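Local structure of Doc8: Type I dockerin repeat domain from family 9 glycoside hydrolase WP_009982745[Ruminococcus flavefaciens] (Ruminococcus flavefaciens FD-1, 5M2S) at residues Ala42-Gln47 against His63-Gln68; Pro52-Phe55 against Gly59-Glu62; Asp74-Gly79 against Asn84-Ala89. The protein probably anchors a family 9 glycoside hydrolase to a cohesin module of the bacterial cellulosome, as type I dockerins do. One frame throughout, in Å; residues are numbered along the deposited sequence. Where two conformers were deposited one is given.

In the fold
Contacts 1 and 2 lie side by side, their centres about 9 Å apart, and contact 2 is nested in the stretch of chain that contact 1 closes. Helix 39-50 runs into the short helix 52-55, the chain turns back through residues 59-62, and the Ile65 region returns toward helix 39-50 before helix 67-72 begins. Contact 3, later in the chain, is centred about 13 Å from contact 1 and holds a calcium ion. Met46 and Ile45 of helix 39-50 pack on helix 84-94, linking contacts 1 and 3. Contacts 1 and 2 bond to the chain of another protein and Leu88 of contact 3 packs on it, consistent with cohesin binding by paired dockerin helices.

Contact 1: residues Ala42-Gln47 against His63-Gln68; sequences AVIIMQ and HHITAQ
Ile44 reaches across to Ile65 with its CD1 methyl, and nearly all the close packing of the contact gathers round that one atom. It sits 3.7 Å from His63 O and 3.8 Å from Ile65 CA, with Ile65 CB a little beyond at 4.1 Å from the same methyl. The side chain gets there because CG1 stands anti to the backbone N (chi1 -159°) and the chain then runs on extended, carrying the methyl out from the helix. Isoleucine suits the place: its CG1-CD1 arm spans the gap to the backbone of His63-Ile65, and both isoleucines are buried. In the dockerin fold this joins helix 39-50, whose first turn carries the calcium ligand Asp41, to the returning chain that leads into helix 67-72; there Thr66 is the N-cap, its OG1 bonded to Gly69 N. Ile44 also packs on Ala31 of the calcium loop. The backbone O of His63, beside the methyl, also accepts a bond from a polar side chain of the other protein's chain. Away from the methyl the contact is looser. The His63 ring leads off from the helix. His64 turns its CB away and bends back on its own segment, where ND1 donates to Ile65 O at 2.7 Å, reaching this oxygen from above the carbonyl plane.

Contact 2: residues Pro52-Phe55 against Gly59-Glu62; sequences PSKF and GNDE
Lys54 lays its aliphatic chain past Asn60 and Asp61, its neighbours changing from Asn60 near CB to Asp61 near the tip. CB is 4.0 Å from Asn60 OD1. With CG anti to the backbone N (chi1 -177°), that carbon comes 3.7 Å from Asp61 CB and also stands over the centre of one face of the Phe55 ring. CD continues across that ring, CE passes 3.6 Å from Asp61 OD1, and NZ ends 4.4 Å from the same oxygen, too far for a salt bridge; the ammonium pairs instead with an acidic side chain of the partner protein. Lysine thus serves twice, as a greasy cover and as a charge for the interface. This is the surface connection of the type I dockerin between helix 39-50 and helix 67-72, where the chain folds back on the single-turn helix 52-55. That helix offers two carbonyls: Asn60 N donates to Ser53 O at 3.0 Å, and Asp61 N donates to Lys54 O at 3.0 Å, in the carbonyl plane and on a lone pair. Gly59 fits so closely that a CB would collide with Lys54 O, and its CA makes a CA-H...O contact with Ser53 O at 3.3 Å. Asp61 OD2 accepts from His63 N in an Asx turn, which helps to steady the carboxylate beside Phe55 CE1.

Contact 3: residues Asp74-Gly79 against Asn84-Ala89; sequences DVNENG and NADALA. With CA (calcium ion), chain F.
Asp74 and Asp86 bring their carboxylates to one calcium ion almost perpendicular to each other, the planes 87° apart. Asp74 binds with a single oxygen, OD1 at 2.3 Å, whereas Asp86 grips the ion with OD1 and OD2, each at 2.5 Å. Asp86 CG lies anti to its carbonyl carbon (chi1 -67°), which brings the carboxylate to the calcium and to Asn76. Its OD1 also accepts a hydrogen bond from Asn76 N at 2.8 Å, nearly along the C-O axis, and OD2 takes the NH of Thr83, so the carboxylate is held against turning. This is the calcium loop of an EF-hand-like motif, in which an acidic residue at the start of helix 84-94 closes the ring of ligands; Asn80 and Gly81 bring the coordination to seven. Asn76 binds through its backbone O, at 2.4 Å from the calcium, while its amide reaches the ion through water: OD1 accepts from the calcium-bound water at 2.7 Å and lies against Ala85 CB. Putting an alanine at Asn76 would probably deprive that water of this acceptor, leaving it freer to shift, and open a gap over Ala85. Glycine suits position 79, since a CB would press on the preceding carbonyl, and its N bonds to Asp74 OD2. Val75 CG2, from the loop, rests 3.8 Å from Ala89 CB, one turn beyond Ala85.

Contact 1: residues Ala42-Gln47 against His63-Gln68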
ATOM      1  N   ALA B  42       6.560  -1.818  -8.853  1.00  4.33           N
ATOM      2  CA  ALA B  42       7.324  -2.559  -7.869  1.00  4.47           C
ATOM      3  C   ALA B  42       6.970  -4.045  -7.889  1.00  4.62           C
ATOM      4  O   ALA B  42       7.854  -4.909  -7.803  1.00  4.84           O
ATOM      5  CB  ALA B  42       7.133  -1.957  -6.461  1.00  4.41           C
ATOM      6  N   VAL B  43       5.677  -4.352  -8.067  1.00  5.20           N
ATOM      7  CA  VAL B  43       5.244  -5.737  -8.192  1.00  5.19           C
ATOM      8  C   VAL B  43       5.965  -6.454  -9.346  1.00  5.57           C
ATOM      9  O   VAL B  43       6.497  -7.555  -9.168  1.00  5.61           O
ATOM     10  CB  VAL B  43       3.710  -5.822  -8.408  1.00  5.45           C
ATOM     11  CG1 VAL B  43       3.282  -7.237  -8.744  1.00  5.46           C
ATOM     12  CG2 VAL B  43       2.960  -5.318  -7.167  1.00  5.58           C
ATOM     13  N   ILE B  44       5.954  -5.875 -10.541  1.00  5.58           N
ATOM     14  CA  ILE B  44       6.536  -6.603 -11.664  1.00  5.90           C
ATOM     15  C   ILE B  44       8.051  -6.884 -11.471  1.00  5.91           C
ATOM     16  O   ILE B  44       8.550  -7.953 -11.857  1.00  5.44           O
ATOM     17  CB  ILE B  44       6.202  -5.970 -13.026  1.00  6.45           C
ATOM     18  CG1 ILE B  44       6.381  -7.014 -14.131  1.00  7.20           C
ATOM     19  CG2 ILE B  44       7.007  -4.711 -13.302  1.00  6.18           C
ATOM     20  CD1 ILE B  44       5.892  -6.481 -15.457  1.00  8.17           C
ATOM     21  N   ILE B  45       8.768  -5.938 -10.883  1.00  5.85           N
ATOM     22  CA  ILE B  45      10.150  -6.156 -10.561  1.00  6.28           C
ATOM     23  C   ILE B  45      10.285  -7.339  -9.586  1.00  6.70           C
ATOM     24  O   ILE B  45      11.095  -8.237  -9.807  1.00  6.43           O
ATOM     25  CB  ILE B  45      10.787  -4.865  -9.971  1.00  6.32           C
ATOM     26  CG1 ILE B  45      10.999  -3.802 -11.076  1.00  6.51           C
ATOM     27  CG2 ILE B  45      12.137  -5.159  -9.279  1.00  6.32           C
ATOM     28  CD1 ILE B  45      11.310  -2.407 -10.528  1.00  6.56           C
ATOM     29  N   MET B  46       9.471  -7.364  -8.521  1.00  7.20           N
ATOM     30  CA  MET B  46       9.583  -8.447  -7.541  1.00  8.33           C
ATOM     31  C   MET B  46       9.242  -9.785  -8.172  1.00  7.68           C
ATOM     32  O   MET B  46       9.879 -10.792  -7.873  1.00  7.74           O
ATOM     33  CB  MET B  46       8.691  -8.220  -6.328  1.00 10.02           C
ATOM     34  CG  MET B  46       9.083  -7.032  -5.483  1.00 11.96           C
ATOM     35  SD  MET B  46      10.821  -6.998  -4.997  1.00 15.72           S
ATOM     36  CE  MET B  46      10.905  -8.566  -4.095  1.00 17.19           C
ATOM     37  N   GLN B  47       8.265  -9.794  -9.068  1.00  7.23           N
ATOM     38  CA  GLN B  47       7.868 -11.031  -9.723  1.00  7.19           C
ATOM     39  C   GLN B  47       8.959 -11.532 -10.640  1.00  7.10           C
ATOM     40  O   GLN B  47       9.256 -12.754 -10.650  1.00  6.93           O
ATOM     41  CB  GLN B  47       6.588 -10.819 -10.510  1.00  7.52           C
ATOM     42  CG  GLN B  47       5.375 -10.573  -9.640  1.00  7.81           C
ATOM     43  CD  GLN B  47       4.142 -10.407 -10.482  1.00  8.62           C
ATOM     44  OE1 GLN B  47       4.193  -9.756 -11.510  1.00  9.45           O
ATOM     45  NE2 GLN B  47       3.033 -11.011 -10.059  1.00  8.99           N
ATOM     46  N   HIS B  63       2.275 -11.416 -19.013  1.00 17.71           N
ATOM     47  CA  HIS B  63       2.660 -10.164 -18.342  1.00 18.27           C
ATOM     48  C   HIS B  63       4.066 -10.203 -17.753  1.00 14.68           C
ATOM     49  O   HIS B  63       4.340  -9.524 -16.754  1.00 13.24           O
ATOM     50  CB  HIS B  63       1.667  -9.846 -17.237  1.00 22.83           C
ATOM     51  CG  HIS B  63       0.255  -9.789 -17.711  1.00 28.99           C
ATOM     52  ND1 HIS B  63      -0.198  -8.809 -18.570  1.00 33.81           N
ATOM     53  CD2 HIS B  63      -0.804 -10.593 -17.456  1.00 33.85           C
ATOM     54  CE1 HIS B  63      -1.479  -9.011 -18.823  1.00 36.49           C
ATOM     55  NE2 HIS B  63      -1.868 -10.089 -18.162  1.00 36.49           N
ATOM     56  N   HIS B  64       4.972 -10.973 -18.364  1.00 11.27           N
ATOM     57  CA  HIS B  64       6.365 -10.925 -17.955  1.00  9.72           C
ATOM     58  C   HIS B  64       6.950  -9.534 -18.226  1.00  8.68           C
ATOM     59  O   HIS B  64       6.471  -8.782 -19.074  1.00  8.63           O
ATOM     60  CB  HIS B  64       7.193 -12.053 -18.623  1.00  9.95           C
ATOM     61  CG  HIS B  64       7.457 -11.838 -20.082  1.00 10.20           C
ATOM     62  ND1 HIS B  64       8.454 -11.011 -20.544  1.00  9.91           N
ATOM     63  CD2 HIS B  64       6.878 -12.374 -21.188  1.00 10.80           C
ATOM     64  CE1 HIS B  64       8.458 -11.013 -21.865  1.00 10.74           C
ATOM     65  NE2 HIS B  64       7.516 -11.837 -22.281  1.00 11.18           N
ATOM     66  N   ILE B  65       7.978  -9.173 -17.462  1.00  7.74           N
ATOM     67  CA  ILE B  65       8.654  -7.890 -17.664  1.00  7.47           C
ATOM     68  C   ILE B  65       9.338  -7.895 -19.026  1.00  7.44           C
ATOM     69  O   ILE B  65       9.783  -8.943 -19.504  1.00  7.21           O
ATOM     70  CB  ILE B  65       9.650  -7.600 -16.511  1.00  7.20           C
ATOM     71  CG1 ILE B  65       9.986  -6.102 -16.401  1.00  7.36           C
ATOM     72  CG2 ILE B  65      10.925  -8.405 -16.663  1.00  7.52           C
ATOM     73  CD1 ILE B  65      10.709  -5.787 -15.113  1.00  7.45           C
ATOM     74  N   THR B  66       9.365  -6.736 -19.668  1.00  7.27           N
ATOM     75  CA  THR B  66       9.971  -6.624 -20.972  1.00  7.69           C
ATOM     76  C   THR B  66      11.344  -5.973 -20.876  1.00  7.27           C
ATOM     77  O   THR B  66      11.710  -5.391 -19.849  1.00  7.01           O
ATOM     78  CB  THR B  66       9.101  -5.794 -21.910  1.00  8.05           C
ATOM     79  OG1 THR B  66       9.043  -4.433 -21.447  1.00  7.79           O
ATOM     80  CG2 THR B  66       7.703  -6.350 -21.973  1.00  9.10           C
ATOM     81  N   ALA B  67      12.112  -6.074 -21.950  1.00  7.25           N
ATOM     82  CA  ALA B  67      13.418  -5.379 -21.991  1.00  7.64           C
ATOM     83  C   ALA B  67      13.305  -3.887 -21.697  1.00  8.05           C
ATOM     84  O   ALA B  67      14.115  -3.322 -20.935  1.00  8.05           O
ATOM     85  CB  ALA B  67      14.084  -5.594 -23.327  1.00  7.78           C
ATOM     86  N   GLN B  68      12.315  -3.235 -22.298  1.00  8.16           N
ATOM     87  CA  GLN B  68      12.112  -1.811 -22.077  1.00  9.07           C
ATOM     88  C   GLN B  68      11.760  -1.583 -20.612  1.00  7.91           C
ATOM     89  O   GLN B  68      12.242  -0.617 -19.982  1.00  7.35           O
ATOM     90  CB  GLN B  68      11.009  -1.249 -22.977  1.00 10.71           C
ATOM     91  CG  GLN B  68      10.821   0.253 -22.809  1.00 12.48           C
ATOM     92  CD  GLN B  68      12.058   1.028 -23.241  1.00 13.95           C
ATOM     93  OE1 GLN B  68      12.459   0.959 -24.400  1.00 17.66           O
ATOM     94  NE2 GLN B  68      12.681   1.744 -22.320  1.00 14.20           N
TER

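Contact 2: residues Pro52-Phe55 against Gly59-Glu62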
ATOM      1  N   PRO B  52      11.874 -15.881 -12.417  1.00  9.75           N
ATOM      2  CA  PRO B  52      12.352 -15.391 -13.718  1.00  9.73           C
ATOM      3  C   PRO B  52      11.791 -16.206 -14.888  1.00  9.77           C
ATOM      4  O   PRO B  52      11.557 -15.637 -15.937  1.00  9.02           O
ATOM      5  CB  PRO B  52      13.873 -15.545 -13.632  1.00  9.89           C
ATOM      6  CG  PRO B  52      14.183 -15.669 -12.193  1.00 10.04           C
ATOM      7  CD  PRO B  52      12.977 -16.222 -11.504  1.00  9.97           C
ATOM      8  N   SER B  53      11.559 -17.514 -14.732  1.00 10.19           N
ATOM      9  CA  SER B  53      11.079 -18.303 -15.876  0.70 10.55           C
ATOM     10  C   SER B  53       9.660 -17.915 -16.249  1.00 10.37           C
ATOM     11  O   SER B  53       9.259 -18.070 -17.407  1.00 10.21           O
ATOM     12  CB  SER B  53      11.158 -19.818 -15.613  0.70 11.63           C
ATOM     13  OG  SER B  53      10.403 -20.159 -14.477  0.70 12.73           O
ATOM     14  N   LYS B  54       8.898 -17.409 -15.270  1.00  9.60           N
ATOM     15  CA  LYS B  54       7.541 -16.963 -15.538  1.00  9.41           C
ATOM     16  C   LYS B  54       7.477 -15.503 -15.883  1.00  8.57           C
ATOM     17  O   LYS B  54       6.811 -15.109 -16.821  1.00  8.21           O
ATOM     18  CB  LYS B  54       6.634 -17.239 -14.318  1.00 10.40           C
ATOM     19  CG  LYS B  54       5.185 -16.866 -14.543  1.00 11.35           C
ATOM     20  CD  LYS B  54       4.225 -17.473 -13.513  1.00 12.70           C
ATOM     21  CE  LYS B  54       2.818 -16.978 -13.788  1.00 14.43           C
ATOM     22  NZ  LYS B  54       1.825 -17.465 -12.809  1.00 15.30           N
ATOM     23  N   PHE B  55       8.141 -14.672 -15.084  1.00  7.88           N
ATOM     24  CA  PHE B  55       7.938 -13.229 -15.136  1.00  7.64           C
ATOM     25  C   PHE B  55       9.161 -12.404 -15.550  1.00  7.23           C
ATOM     26  O   PHE B  55       9.071 -11.166 -15.623  1.00  6.90           O
ATOM     27  CB  PHE B  55       7.534 -12.729 -13.735  1.00  7.99           C
ATOM     28  CG  PHE B  55       6.166 -13.165 -13.285  1.00  8.75           C
ATOM     29  CD1 PHE B  55       5.028 -12.723 -13.960  1.00  9.24           C
ATOM     30  CD2 PHE B  55       6.023 -13.993 -12.181  1.00  9.29           C
ATOM     31  CE1 PHE B  55       3.768 -13.106 -13.537  1.00 10.17           C
ATOM     32  CE2 PHE B  55       4.765 -14.392 -11.755  1.00 10.01           C
ATOM     33  CZ  PHE B  55       3.640 -13.951 -12.439  1.00 10.52           C
ATOM     34  N   GLY B  59      10.253 -14.489 -19.977  1.00  8.57           N
ATOM     35  CA  GLY B  59       9.316 -15.312 -19.239  1.00  9.57           C
ATOM     36  C   GLY B  59       8.203 -15.859 -20.098  1.00 10.67           C
ATOM     37  O   GLY B  59       7.920 -15.330 -21.169  1.00 10.23           O
ATOM     38  N   ASN B  60       7.530 -16.895 -19.601  1.00 12.46           N
ATOM     39  CA  ASN B  60       6.393 -17.443 -20.321  1.00 15.50           C
ATOM     40  C   ASN B  60       5.035 -16.861 -20.009  1.00 15.82           C
ATOM     41  O   ASN B  60       4.078 -17.182 -20.705  1.00 18.63           O
ATOM     42  CB  ASN B  60       6.323 -18.966 -20.216  1.00 17.62           C
ATOM     43  CG  ASN B  60       6.430 -19.473 -18.813  1.00 21.39           C
ATOM     44  OD1 ASN B  60       5.930 -18.877 -17.859  1.00 21.92           O
ATOM     45  ND2 ASN B  60       7.068 -20.613 -18.680  1.00 26.05           N
ATOM     46  N   ASP B  61       4.905 -16.054 -18.976  1.00 14.67           N
ATOM     47  CA  ASP B  61       3.638 -15.418 -18.712  1.00 16.24           C
ATOM     48  C   ASP B  61       3.473 -14.246 -19.639  1.00 16.85           C
ATOM     49  O   ASP B  61       4.432 -13.507 -19.866  1.00 16.04           O
ATOM     50  CB  ASP B  61       3.560 -14.892 -17.280  1.00 16.81           C
ATOM     51  CG  ASP B  61       2.145 -14.470 -16.901  1.00 17.64           C
ATOM     52  OD1 ASP B  61       1.347 -15.363 -16.608  1.00 20.77           O
ATOM     53  OD2 ASP B  61       1.837 -13.262 -16.920  1.00 19.31           O
ATOM     54  N   GLU B  62       2.244 -14.027 -20.100  1.00 19.23           N
ATOM     55  CA  GLU B  62       1.941 -12.876 -20.952  1.00 21.67           C
ATOM     56  C   GLU B  62       2.344 -11.532 -20.335  1.00 19.88           C
ATOM     57  O   GLU B  62       2.723 -10.633 -21.051  1.00 20.23           O
ATOM     58  CB  GLU B  62       0.456 -12.861 -21.370  1.00 26.64           C
ATOM     59  CG  GLU B  62      -0.547 -12.746 -20.230  1.00 31.55           C
ATOM     60  CD  GLU B  62      -2.003 -12.715 -20.695  1.00 40.16           C
ATOM     61  OE1 GLU B  62      -2.264 -12.687 -21.927  1.00 44.11           O
ATOM     62  OE2 GLU B  62      -2.898 -12.720 -19.814  1.00 45.88           O
TER

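Contact 3: residues Asp74-Gly79 against Asn84-Ala89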
ATOM      1  N   ASP B  74      15.255   0.392 -13.804  1.00  4.74           N
ATOM      2  CA  ASP B  74      16.601   0.427 -13.186  1.00  4.80           C
ATOM      3  C   ASP B  74      16.844   1.825 -12.628  1.00  5.05           C
ATOM      4  O   ASP B  74      17.643   2.616 -13.161  1.00  5.36           O
ATOM      5  CB  ASP B  74      17.676   0.010 -14.191  1.00  4.90           C
ATOM      6  CG  ASP B  74      19.056  -0.118 -13.563  1.00  4.85           C
ATOM      7  OD1 ASP B  74      19.154  -0.036 -12.309  1.00  4.73           O
ATOM      8  OD2 ASP B  74      20.036  -0.311 -14.329  1.00  4.82           O
ATOM      9  N   VAL B  75      16.102   2.111 -11.559  1.00  4.94           N
ATOM     10  CA  VAL B  75      16.047   3.450 -10.964  1.00  5.29           C
ATOM     11  C   VAL B  75      17.038   3.582  -9.781  1.00  5.45           C
ATOM     12  O   VAL B  75      17.420   4.695  -9.414  1.00  6.42           O
ATOM     13  CB  VAL B  75      14.598   3.809 -10.507  1.00  5.11           C
ATOM     14  CG1 VAL B  75      13.710   3.992 -11.728  1.00  5.18           C
ATOM     15  CG2 VAL B  75      14.001   2.784  -9.552  1.00  5.11           C
ATOM     16  N   ASN B  76      17.383   2.455  -9.171  1.00  5.39           N
ATOM     17  CA  ASN B  76      18.351   2.403  -8.095  1.00  5.54           C
ATOM     18  C   ASN B  76      19.677   1.959  -8.679  1.00  5.61           C
ATOM     19  O   ASN B  76      19.739   0.931  -9.349  1.00  5.61           O
ATOM     20  CB  ASN B  76      17.911   1.410  -7.011  1.00  5.47           C
ATOM     21  CG  ASN B  76      19.016   1.119  -6.006  1.00  5.73           C
ATOM     22  OD1 ASN B  76      19.806   0.158  -6.160  1.00  5.67           O
ATOM     23  ND2 ASN B  76      19.116   1.972  -4.978  1.00  6.06           N
ATOM     24  N   GLU B  77      20.719   2.727  -8.425  1.00  5.96           N
ATOM     25  CA  GLU B  77      22.065   2.418  -8.925  1.00  6.12           C
ATOM     26  C   GLU B  77      22.022   2.140 -10.438  1.00  5.97           C
ATOM     27  O   GLU B  77      22.596   1.172 -10.926  1.00  5.64           O
ATOM     28  CB  GLU B  77      22.669   1.229  -8.146  1.00  6.43           C
ATOM     29  CG  GLU B  77      22.961   1.488  -6.685  1.00  6.88           C
ATOM     30  CD  GLU B  77      24.135   2.433  -6.466  1.00  7.41           C
ATOM     31  OE1 GLU B  77      24.697   2.930  -7.458  1.00  7.64           O
ATOM     32  OE2 GLU B  77      24.524   2.629  -5.290  1.00  7.99           O
ATOM     33  N   ASN B  78      21.317   3.014 -11.174  1.00  6.08           N
ATOM     34  CA  ASN B  78      21.167   2.849 -12.613  1.00  6.21           C
ATOM     35  C   ASN B  78      22.479   2.364 -13.279  1.00  6.08           C
ATOM     36  O   ASN B  78      23.546   2.989 -13.108  1.00  6.33           O
ATOM     37  CB  ASN B  78      20.664   4.131 -13.280  1.00  6.46           C
ATOM     38  CG  ASN B  78      20.497   3.978 -14.777  1.00  6.83           C
ATOM     39  OD1 ASN B  78      21.276   4.560 -15.560  1.00  8.39           O
ATOM     40  ND2 ASN B  78      19.521   3.192 -15.187  1.00  6.79           N
ATOM     41  N   GLY B  79      22.384   1.284 -14.044  1.00  5.93           N
ATOM     42  CA  GLY B  79      23.552   0.632 -14.606  1.00  6.24           C
ATOM     43  C   GLY B  79      23.777  -0.757 -14.058  1.00  6.05           C
ATOM     44  O   GLY B  79      24.419  -1.588 -14.721  1.00  6.47           O
ATOM     45  N   ASN B  84      16.205  -6.034  -6.085  1.00  6.30           N
ATOM     46  CA  ASN B  84      15.157  -5.698  -5.107  0.70  7.19           C
ATOM     47  C   ASN B  84      15.127  -4.196  -4.806  1.00  6.19           C
ATOM     48  O   ASN B  84      14.058  -3.600  -4.616  1.00  5.72           O
ATOM     49  CB  ASN B  84      15.348  -6.469  -3.792  0.70  9.47           C
ATOM     50  CG  ASN B  84      14.945  -7.932  -3.882  0.70 12.38           C
ATOM     51  OD1 ASN B  84      14.194  -8.351  -4.777  0.70 16.66           O
ATOM     52  ND2 ASN B  84      15.439  -8.737  -2.928  0.70 15.42           N
ATOM     53  N   ALA B  85      16.307  -3.573  -4.756  1.00  5.69           N
ATOM     54  CA  ALA B  85      16.408  -2.166  -4.422  1.00  5.39           C
ATOM     55  C   ALA B  85      15.725  -1.253  -5.415  1.00  5.07           C
ATOM     56  O   ALA B  85      15.343  -0.131  -5.065  1.00  4.78           O
ATOM     57  CB  ALA B  85      17.869  -1.772  -4.272  1.00  5.49           C
ATOM     58  N   ASP B  86      15.552  -1.702  -6.659  1.00  4.72           N
ATOM     59  CA  ASP B  86      14.778  -0.916  -7.648  1.00  4.62           C
ATOM     60  C   ASP B  86      13.289  -0.807  -7.257  1.00  4.66           C
ATOM     61  O   ASP B  86      12.673   0.269  -7.361  1.00  4.50           O
ATOM     62  CB  ASP B  86      14.955  -1.516  -9.038  1.00  4.58           C
ATOM     63  CG  ASP B  86      16.384  -1.365  -9.553  1.00  4.60           C
ATOM     64  OD1 ASP B  86      16.868  -0.215  -9.674  1.00  4.74           O
ATOM     65  OD2 ASP B  86      17.056  -2.390  -9.774  1.00  4.62           O
ATOM     66  N   ALA B  87      12.735  -1.924  -6.794  1.00  4.89           N
ATOM     67  CA  ALA B  87      11.357  -1.950  -6.285  1.00  4.80           C
ATOM     68  C   ALA B  87      11.222  -1.061  -5.070  1.00  4.90           C
ATOM     69  O   ALA B  87      10.288  -0.266  -4.982  1.00  4.86           O
ATOM     70  CB  ALA B  87      10.933  -3.365  -5.955  1.00  4.80           C
ATOM     71  N   LEU B  88      12.166  -1.159  -4.134  1.00  5.05           N
ATOM     72  CA  LEU B  88      12.133  -0.302  -2.941  1.00  5.46           C
ATOM     73  C   LEU B  88      12.207   1.152  -3.294  1.00  5.15           C
ATOM     74  O   LEU B  88      11.537   1.972  -2.656  1.00  5.43           O
ATOM     75  CB  LEU B  88      13.276  -0.646  -1.990  1.00  6.06           C
ATOM     76  CG  LEU B  88      13.242  -2.068  -1.422  1.00  6.81           C
ATOM     77  CD1 LEU B  88      14.484  -2.379  -0.597  1.00  7.43           C
ATOM     78  CD2 LEU B  88      12.016  -2.234  -0.576  1.00  7.18           C
ATOM     79  N   ALA B  89      13.030   1.509  -4.294  1.00  5.03           N
ATOM     80  CA  ALA B  89      13.122   2.903  -4.718  1.00  4.93           C
ATOM     81  C   ALA B  89      11.782   3.436  -5.249  1.00  4.59           C
ATOM     82  O   ALA B  89      11.387   4.591  -4.977  1.00  4.46           O
ATOM     83  CB  ALA B  89      14.204   3.058  -5.781  1.00  5.05           C
TER
HETATM   84 CA    CA F 201      19.127  -1.146 -10.319  1.00  4.62          CA
HETATM   85  O   HOH W   1      19.535  -1.778  -8.018  1.00  3.56           O